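Local coordinates for intramolecular trans-sialidase (Macrobdella decora, PDB 3SLI), which cleaves terminal sialic acid from glycoconjugates by intramolecular trans-glycosylation, probably releasing it as 2,7-anhydro-Neu5Ac, at residues M34-I40 with K176-L182; D66-H70 with I81-T86; K597-V603 with V616-Y622. One frame throughout, in Å; residues are numbered along the deposited sequence.

From the N terminus, the chain first enters contact 1 at Met34-Ile40 and returns to it more than 130 residues later at Lys176-Leu182, so this pairing closes a long loop. Contact 2 is nested within that loop: residues 66-70 and 81-86 form a local hairpin in a second sheet of the same sialidase N-terminal domain, its centre about 17 Å from that of contact 1. Phe143, from a loop, touches Met34 of contact 1 and Phe69 of contact 2. Contact 3 follows in series, a hairpin of 597-603 with 616-622 in the propeller region, its nearest atoms about 27 Å from contact 1 and 28 Å from contact 2.

Contact 1: M34-I40 with K176-L182; sequences MTQGTII and KVYSNAL
The Tyr178 ring meets the opposing strand with its edge, where Thr38 O lies in the ring plane and Ile40 CG2 packs 4.0 Å from Tyr178 CE1. One face is taken by Leu182 from its own segment, with CD1 3.9 Å above the plane and over the ring centre. The ring therefore has the neighbouring strand at its edge and Leu182 of its own chain over one face.

Strands 37-40 and 176-178 run antiparallel, and pairs Thr38-Tyr178 and Ile40-Lys176 carry reciprocal backbone hydrogen bonds. Past Tyr178, where the strand ends, the Thr38 hydroxyl ties down the departing chain. Thr38 chi1 of -50° sets OG1 beside the backbone N, where it donates to Asn180 O at 2.8 Å, in the carbonyl plane on a lone pair. The same OG1 accepts from Leu182 N at 3.0 Å, so two backbone groups are fastened to one side chain.

Gln36, just before strand 37-45, reaches the same departing chain. Its NE2 makes a weak bond to Ser179 O (3.2 Å) and also reaches a water that accepts from Ala181 N, while OE1 takes the amide of Ala119. On the other sheet face, Met34 bends at chi3 and brings CE to 3.6 Å from Val177 CG1; Ile39 lies alongside Val177, pointing the same way.

The pairing joins strand 37-45 to strand 170-178, near the two ends of a domain whose sequence family belongs to the concanavalin-like clan, consistent with a lectin-like beta sandwich. Strand 37-45 continues the sheet to strand 107-118 through Gly37-Ala117 and Ile39-Leu115, whereas strand 170-178 bonds to strand 5-14 through Val177. Helix 184-191 packs over the face of Thr38 and Ile40, with Leu187 touching both Thr38 and Leu182.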
# COMPACT_ATOMS: atom_id res chain seq x y z
N MET A 34 -7.05 10.85 38.77
CA MET A 34 -6.70 11.79 37.69
C MET A 34 -7.89 12.35 36.93
O MET A 34 -8.77 11.61 36.46
CB MET A 34 -5.76 11.11 36.70
CG MET A 34 -4.41 10.78 37.29
SD MET A 34 -3.41 9.74 36.22
CE MET A 34 -2.76 10.97 35.06
N THR A 35 -7.93 13.67 36.79
CA THR A 35 -9.00 14.35 36.08
C THR A 35 -8.61 14.49 34.61
O THR A 35 -9.45 14.78 33.76
CB THR A 35 -9.27 15.74 36.68
OG1 THR A 35 -8.06 16.50 36.70
CG2 THR A 35 -9.79 15.61 38.10
N GLN A 36 -7.31 14.31 34.35
CA GLN A 36 -6.71 14.39 33.01
C GLN A 36 -5.26 13.94 33.18
O GLN A 36 -4.89 13.44 34.24
CB GLN A 36 -6.72 15.83 32.50
CG GLN A 36 -5.86 16.75 33.33
CD GLN A 36 -5.36 17.92 32.53
OE1 GLN A 36 -5.91 18.25 31.48
NE2 GLN A 36 -4.28 18.54 33.00
N GLY A 37 -4.45 14.09 32.14
CA GLY A 37 -3.06 13.69 32.27
C GLY A 37 -2.41 13.12 31.02
O GLY A 37 -2.99 13.15 29.93
N THR A 38 -1.22 12.56 31.19
CA THR A 38 -0.47 11.98 30.09
C THR A 38 0.24 10.72 30.58
O THR A 38 0.79 10.70 31.68
CB THR A 38 0.62 12.95 29.56
OG1 THR A 38 0.05 14.24 29.30
CG2 THR A 38 1.24 12.41 28.27
N ILE A 39 0.20 9.66 29.79
CA ILE A 39 0.89 8.43 30.15
C ILE A 39 1.79 8.07 28.98
O ILE A 39 1.36 8.10 27.83
CB ILE A 39 -0.05 7.22 30.40
CG1 ILE A 39 -0.99 7.48 31.58
CG2 ILE A 39 0.77 5.97 30.68
CD1 ILE A 39 -2.32 8.05 31.18
N ILE A 40 3.05 7.82 29.28
CA ILE A 40 3.98 7.44 28.24
C ILE A 40 4.75 6.23 28.72
O ILE A 40 5.22 6.19 29.86
CB ILE A 40 4.93 8.61 27.82
CG1 ILE A 40 6.10 8.08 27.00
CG2 ILE A 40 5.41 9.39 29.02
CD1 ILE A 40 6.59 9.07 26.00
N LYS A 176 5.87 6.66 32.73
CA LYS A 176 5.79 7.95 33.40
C LYS A 176 4.35 8.40 33.28
O LYS A 176 3.78 8.39 32.18
CB LYS A 176 6.70 8.98 32.72
CG LYS A 176 8.18 8.81 33.01
CD LYS A 176 8.99 9.85 32.25
CE LYS A 176 10.46 9.82 32.66
NZ LYS A 176 11.11 8.50 32.41
N VAL A 177 3.75 8.76 34.41
CA VAL A 177 2.37 9.23 34.45
C VAL A 177 2.40 10.67 34.94
O VAL A 177 2.92 10.93 36.04
CB VAL A 177 1.52 8.37 35.43
CG1 VAL A 177 0.07 8.81 35.40
CG2 VAL A 177 1.63 6.89 35.08
N TYR A 178 1.89 11.59 34.13
CA TYR A 178 1.82 13.03 34.43
C TYR A 178 0.38 13.46 34.66
O TYR A 178 -0.53 12.99 33.98
CB TYR A 178 2.32 13.85 33.24
CG TYR A 178 3.75 13.63 32.84
CD1 TYR A 178 4.13 12.51 32.10
CD2 TYR A 178 4.74 14.55 33.18
CE1 TYR A 178 5.45 12.31 31.71
CE2 TYR A 178 6.07 14.37 32.79
CZ TYR A 178 6.41 13.25 32.06
OH TYR A 178 7.72 13.05 31.68
N SER A 179 0.17 14.39 35.58
CA SER A 179 -1.17 14.90 35.84
C SER A 179 -1.51 15.95 34.78
O SER A 179 -2.67 16.25 34.53
CB SER A 179 -1.24 15.55 37.22
OG SER A 179 -0.38 16.68 37.28
N ASN A 180 -0.47 16.53 34.19
CA ASN A 180 -0.61 17.57 33.17
C ASN A 180 -0.62 17.00 31.74
O ASN A 180 -0.12 15.90 31.49
CB ASN A 180 0.51 18.61 33.33
CG ASN A 180 1.90 17.99 33.31
OD1 ASN A 180 2.22 17.15 34.15
ND2 ASN A 180 2.73 18.40 32.37
N ALA A 181 -1.18 17.76 30.81
CA ALA A 181 -1.24 17.34 29.42
C ALA A 181 -0.02 17.87 28.64
O ALA A 181 0.08 19.07 28.39
CB ALA A 181 -2.54 17.83 28.78
N LEU A 182 0.91 16.98 28.31
CA LEU A 182 2.11 17.38 27.56
C LEU A 182 1.70 17.75 26.13
O LEU A 182 0.63 17.37 25.67
CB LEU A 182 3.15 16.26 27.57
CG LEU A 182 3.72 15.78 28.91
CD1 LEU A 182 4.78 14.72 28.69
CD2 LEU A 182 4.33 16.94 29.69
O HOH W 1 -2.29 20.28 31.69

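Contact 2: D66-H70 with I81-T86; sequences DRHFH and IELRNT
A water sits between His68, Arg84 and Glu82, gripped by all three. It lies 2.8 Å from His68 NE2, in the plane of the ring, donates to Glu82 OE1 at 2.9 Å, and accepts from Arg84 NH2 at 3.1 Å at the guanidinium edge. His68 and Arg84 run side by side with ring and guanidinium planes 87° apart, a geometry that turns both edges to the shared water.

One face of the same guanidinium is met by Asp66. Carboxylate and guanidinium are stacked, their planes 29° apart, so the salt bridge of Asp66 OD1 with Arg84 NH2 (3.3 Å) rests on charge alone, no N-H pointing at the oxygen. Each partner has a further one: Arg160 for Asp66 and Asp87 for Arg84. Such a network would probably stabilise the ionised forms.

Arg67, extended from CG to NE, lays its guanidinium flat under Thr86, whose CG2 stands 3.4 Å above the centre. On this sheet face Phe69 also packs obliquely on Leu83, CD1 to CG 4.0 Å, and reaches Ile81 CG2 with CE1.

The backbone is an antiparallel hairpin with reciprocal bonds at His68-Arg84 and His70-Glu82; beyond the strand end Thr86 N bonds to Asp66 O at 2.9 Å. The hairpin lies toward one side of a six-stranded sheet in the sialidase N-terminal domain, probably a lectin-like sandwich, between strand 51-58, which flanks 67-70, and the outermost strand 91-96, which flanks 81-85. Phe69 meets Phe143 on one face, while on the other the His70 ring stacks with Tyr166 and His68 touches strand 158-160.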
# COMPACT_ATOMS: atom_id res chain seq x y z
N ASP A 66 -16.83 -3.50 34.02
CA ASP A 66 -16.88 -2.48 32.96
C ASP A 66 -16.51 -1.09 33.49
O ASP A 66 -16.83 -0.07 32.88
CB ASP A 66 -18.26 -2.44 32.29
CG ASP A 66 -18.55 -3.69 31.45
OD1 ASP A 66 -17.63 -4.50 31.21
OD2 ASP A 66 -19.71 -3.85 31.02
N ARG A 67 -15.82 -1.06 34.62
CA ARG A 67 -15.39 0.19 35.23
C ARG A 67 -13.86 0.22 35.28
O ARG A 67 -13.25 -0.29 36.23
CB ARG A 67 -15.97 0.32 36.64
CG ARG A 67 -17.48 0.32 36.70
CD ARG A 67 -17.98 0.48 38.13
NE ARG A 67 -19.41 0.22 38.25
CZ ARG A 67 -20.36 1.10 37.95
NH1 ARG A 67 -20.07 2.31 37.50
NH2 ARG A 67 -21.64 0.74 38.08
N HIS A 68 -13.25 0.80 34.25
CA HIS A 68 -11.80 0.88 34.19
C HIS A 68 -11.32 1.70 33.00
O HIS A 68 -12.09 2.01 32.09
CB HIS A 68 -11.20 -0.54 34.07
CG HIS A 68 -11.71 -1.33 32.90
ND1 HIS A 68 -12.52 -2.43 33.04
CD2 HIS A 68 -11.52 -1.18 31.56
CE1 HIS A 68 -12.81 -2.93 31.85
NE2 HIS A 68 -12.21 -2.18 30.93
N PHE A 69 -10.04 2.03 33.03
CA PHE A 69 -9.38 2.75 31.96
C PHE A 69 -8.13 1.93 31.67
O PHE A 69 -7.46 1.47 32.60
CB PHE A 69 -8.95 4.16 32.37
CG PHE A 69 -7.85 4.73 31.50
CD1 PHE A 69 -8.14 5.24 30.23
CD2 PHE A 69 -6.51 4.69 31.91
CE1 PHE A 69 -7.13 5.69 29.39
CE2 PHE A 69 -5.49 5.14 31.08
CZ PHE A 69 -5.80 5.64 29.82
N HIS A 70 -7.82 1.72 30.39
CA HIS A 70 -6.61 0.98 30.04
C HIS A 70 -6.09 1.34 28.66
O HIS A 70 -6.85 1.81 27.79
CB HIS A 70 -6.81 -0.55 30.20
CG HIS A 70 -7.43 -1.24 29.02
ND1 HIS A 70 -8.69 -0.94 28.54
CD2 HIS A 70 -6.99 -2.28 28.27
CE1 HIS A 70 -9.00 -1.76 27.56
NE2 HIS A 70 -7.99 -2.59 27.37
N ILE A 81 -7.30 2.57 23.56
CA ILE A 81 -7.69 2.78 24.95
C ILE A 81 -9.19 2.52 25.05
O ILE A 81 -9.91 2.49 24.04
CB ILE A 81 -7.48 4.25 25.42
CG1 ILE A 81 -8.27 5.22 24.53
CG2 ILE A 81 -6.01 4.60 25.46
CD1 ILE A 81 -8.76 6.45 25.23
N GLU A 82 -9.63 2.30 26.28
CA GLU A 82 -11.04 2.14 26.60
C GLU A 82 -11.16 2.82 27.96
O GLU A 82 -10.37 2.54 28.86
CB GLU A 82 -11.45 0.67 26.69
CG GLU A 82 -11.40 -0.10 25.38
CD GLU A 82 -12.04 -1.47 25.49
OE1 GLU A 82 -11.45 -2.36 26.15
OE2 GLU A 82 -13.13 -1.67 24.91
N LEU A 83 -12.07 3.79 28.04
CA LEU A 83 -12.34 4.56 29.26
C LEU A 83 -13.79 4.18 29.56
O LEU A 83 -14.71 4.62 28.86
CB LEU A 83 -12.24 6.05 28.96
CG LEU A 83 -11.71 7.03 30.00
CD1 LEU A 83 -12.25 8.41 29.64
CD2 LEU A 83 -12.07 6.64 31.44
N ARG A 84 -13.98 3.40 30.62
CA ARG A 84 -15.30 2.88 30.96
C ARG A 84 -15.78 3.01 32.41
O ARG A 84 -14.99 2.91 33.35
CB ARG A 84 -15.31 1.38 30.64
CG ARG A 84 -14.85 1.03 29.24
CD ARG A 84 -15.90 0.16 28.58
NE ARG A 84 -15.59 -1.25 28.69
CZ ARG A 84 -16.48 -2.23 28.56
NH1 ARG A 84 -17.77 -1.97 28.33
NH2 ARG A 84 -16.06 -3.48 28.55
N ASN A 85 -17.09 3.15 32.57
CA ASN A 85 -17.73 3.19 33.88
C ASN A 85 -19.14 2.63 33.67
O ASN A 85 -20.10 3.13 34.24
CB ASN A 85 -17.82 4.62 34.43
CG ASN A 85 -18.16 4.64 35.90
OD1 ASN A 85 -18.83 5.55 36.39
ND2 ASN A 85 -17.68 3.64 36.63
N THR A 86 -19.19 1.55 32.90
CA THR A 86 -20.40 0.84 32.44
C THR A 86 -20.98 1.64 31.27
O THR A 86 -20.90 2.87 31.22
CB THR A 86 -21.49 0.54 33.52
OG1 THR A 86 -22.22 1.72 33.86
CG2 THR A 86 -20.87 -0.08 34.76
O HOH W 2 -12.94 -3.23 28.42

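Contact 3: K597-V603 with V616-Y622; sequences KIWIGLV and VEWKYSY
Trp599 and Ser621 make one of the tightest meetings of this hairpin. Ser621 CB stands 3.5 Å from the centroid of the six-membered ring, 10° off its normal, a CH-pi contact over the face. Trp599 CB in turn packs 3.8 Å from Trp618 CE3. Trp618 CE3 comes 3.5 Å from Gly601 CA, and Val616, from the indole's own strand, also packs on Gly601, CG1 to CA 3.7 Å. Gly601, having no side chain, lets the Trp618 ring settle directly on the backbone.

Against this close packing stands the solvent side, at the exposed residues Ser621 and Lys619. Lys619, the bulge residue beside Tyr620, has its CG anti to the backbone N (chi1 -167°) and runs out extended, so that CD reaches Leu602 CD2 at 3.8 Å while NZ goes on to a salt bridge with Asp577. Tyr620 OH bonds to the same carboxylate, and its ring presents an edge to Ile600, CD2 to CB 4.0 Å. Ile600 is buried on that sheet face, as are Ile598 and Leu602.

Along the backbone ladder the irregularity is a bulge. Ile598-Tyr622 and Leu602-Glu617 are closed by bonds in both directions, but between them a classic beta bulge sets Lys619 and Tyr620 together opposite Ile600. Trp618 centres an inverse gamma turn there. Ile600 N bonds to Tyr620 O at 3.0 Å, whereas the Tyr620 N bond to Ile600 O stretches to a weak 3.5 Å.

The two strands form the outer part of a four-stranded antiparallel sheet, as expected for a blade of the sialidase propeller. Strand 614-623 is outermost, and strand 579-587 bonds to the far side of 596-605 and gives Ile582 and Leu584 to the Trp618 side chain. Leu675 of helix 672-675 lies against Ile598, Ile600 and Tyr622.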
# COMPACT_ATOMS: atom_id res chain seq x y z
N LYS A 597 6.53 -13.12 4.71
CA LYS A 597 7.74 -13.92 4.69
C LYS A 597 8.49 -13.73 3.39
O LYS A 597 7.89 -13.45 2.35
CB LYS A 597 7.42 -15.41 4.86
CG LYS A 597 6.92 -15.80 6.23
CD LYS A 597 6.74 -17.29 6.34
CE LYS A 597 6.10 -17.63 7.67
NZ LYS A 597 5.89 -19.09 7.80
N ILE A 598 9.81 -13.82 3.49
CA ILE A 598 10.70 -13.72 2.34
C ILE A 598 11.29 -15.12 2.19
O ILE A 598 11.79 -15.70 3.15
CB ILE A 598 11.81 -12.68 2.56
CG1 ILE A 598 11.20 -11.29 2.71
CG2 ILE A 598 12.80 -12.71 1.40
CD1 ILE A 598 12.21 -10.20 3.06
N TRP A 599 11.14 -15.69 1.00
CA TRP A 599 11.62 -17.03 0.70
C TRP A 599 12.74 -16.98 -0.31
O TRP A 599 12.74 -16.14 -1.21
CB TRP A 599 10.50 -17.87 0.06
CG TRP A 599 9.26 -18.05 0.89
CD1 TRP A 599 8.28 -17.12 1.13
CD2 TRP A 599 8.85 -19.25 1.55
NE1 TRP A 599 7.29 -17.67 1.91
CE2 TRP A 599 7.62 -18.97 2.19
CE3 TRP A 599 9.41 -20.53 1.68
CZ2 TRP A 599 6.93 -19.94 2.94
CZ3 TRP A 599 8.72 -21.49 2.42
CH2 TRP A 599 7.49 -21.18 3.04
N ILE A 600 13.67 -17.92 -0.19
CA ILE A 600 14.78 -18.05 -1.12
C ILE A 600 14.58 -19.38 -1.85
O ILE A 600 14.46 -20.45 -1.22
CB ILE A 600 16.14 -18.03 -0.41
CG1 ILE A 600 16.41 -16.64 0.16
CG2 ILE A 600 17.25 -18.41 -1.39
CD1 ILE A 600 17.72 -16.52 0.89
N GLY A 601 14.48 -19.29 -3.18
CA GLY A 601 14.30 -20.47 -4.01
C GLY A 601 15.54 -20.75 -4.83
O GLY A 601 16.03 -19.87 -5.55
N LEU A 602 16.07 -21.97 -4.70
CA LEU A 602 17.27 -22.40 -5.42
C LEU A 602 16.87 -23.13 -6.70
O LEU A 602 16.08 -24.08 -6.66
CB LEU A 602 18.12 -23.31 -4.53
CG LEU A 602 19.17 -22.67 -3.61
CD1 LEU A 602 18.75 -21.30 -3.10
CD2 LEU A 602 19.49 -23.62 -2.46
N VAL A 603 17.40 -22.67 -7.83
CA VAL A 603 17.10 -23.25 -9.13
C VAL A 603 17.93 -24.51 -9.39
O VAL A 603 19.16 -24.48 -9.31
CB VAL A 603 17.35 -22.23 -10.28
CG1 VAL A 603 17.14 -22.90 -11.65
CG2 VAL A 603 16.42 -21.02 -10.12
N VAL A 616 12.47 -25.33 -8.87
CA VAL A 616 12.88 -24.42 -7.82
C VAL A 616 12.61 -25.01 -6.44
O VAL A 616 11.48 -25.40 -6.13
CB VAL A 616 12.17 -23.05 -7.95
CG1 VAL A 616 12.56 -22.12 -6.80
CG2 VAL A 616 12.51 -22.40 -9.28
N GLU A 617 13.65 -25.13 -5.63
CA GLU A 617 13.52 -25.64 -4.27
C GLU A 617 13.43 -24.45 -3.30
O GLU A 617 14.40 -23.71 -3.13
CB GLU A 617 14.75 -26.49 -3.90
CG GLU A 617 14.73 -26.96 -2.44
CD GLU A 617 16.08 -27.45 -1.94
OE1 GLU A 617 17.09 -27.35 -2.68
OE2 GLU A 617 16.13 -27.94 -0.78
N TRP A 618 12.26 -24.25 -2.69
CA TRP A 618 12.09 -23.15 -1.74
C TRP A 618 12.67 -23.60 -0.40
O TRP A 618 11.95 -24.04 0.50
CB TRP A 618 10.61 -22.76 -1.67
CG TRP A 618 10.11 -22.26 -3.00
CD1 TRP A 618 9.41 -22.97 -3.92
CD2 TRP A 618 10.34 -20.96 -3.58
NE1 TRP A 618 9.20 -22.21 -5.05
CE2 TRP A 618 9.75 -20.97 -4.86
CE3 TRP A 618 10.99 -19.80 -3.13
CZ2 TRP A 618 9.79 -19.85 -5.71
CZ3 TRP A 618 11.03 -18.69 -3.98
CH2 TRP A 618 10.43 -18.73 -5.25
N LYS A 619 13.99 -23.46 -0.29
CA LYS A 619 14.75 -23.89 0.87
C LYS A 619 14.68 -23.06 2.14
O LYS A 619 14.77 -23.60 3.24
CB LYS A 619 16.21 -24.08 0.47
CG LYS A 619 17.06 -24.81 1.48
CD LYS A 619 18.46 -25.02 0.94
CE LYS A 619 19.25 -25.94 1.84
NZ LYS A 619 20.65 -26.09 1.34
N TYR A 620 14.54 -21.74 1.99
CA TYR A 620 14.52 -20.84 3.15
C TYR A 620 13.29 -19.95 3.20
O TYR A 620 12.75 -19.56 2.17
CB TYR A 620 15.76 -19.93 3.13
CG TYR A 620 17.09 -20.65 3.10
CD1 TYR A 620 17.63 -21.18 4.27
CD2 TYR A 620 17.80 -20.80 1.91
CE1 TYR A 620 18.86 -21.84 4.26
CE2 TYR A 620 19.04 -21.45 1.88
CZ TYR A 620 19.56 -21.97 3.07
OH TYR A 620 20.78 -22.61 3.09
N SER A 621 12.84 -19.63 4.42
CA SER A 621 11.72 -18.71 4.62
C SER A 621 12.13 -17.85 5.81
O SER A 621 12.72 -18.35 6.77
CB SER A 621 10.39 -19.42 4.89
OG SER A 621 10.42 -20.19 6.08
N TYR A 622 11.83 -16.56 5.73
CA TYR A 622 12.19 -15.61 6.77
C TYR A 622 10.96 -14.82 7.17
O TYR A 622 10.32 -14.20 6.32
CB TYR A 622 13.27 -14.67 6.23
CG TYR A 622 13.74 -13.64 7.21
CD1 TYR A 622 14.83 -13.90 8.05
CD2 TYR A 622 13.13 -12.38 7.29
CE1 TYR A 622 15.29 -12.95 8.94
CE2 TYR A 622 13.59 -11.42 8.18
CZ TYR A 622 14.67 -11.71 9.00
OH TYR A 622 15.15 -10.76 9.87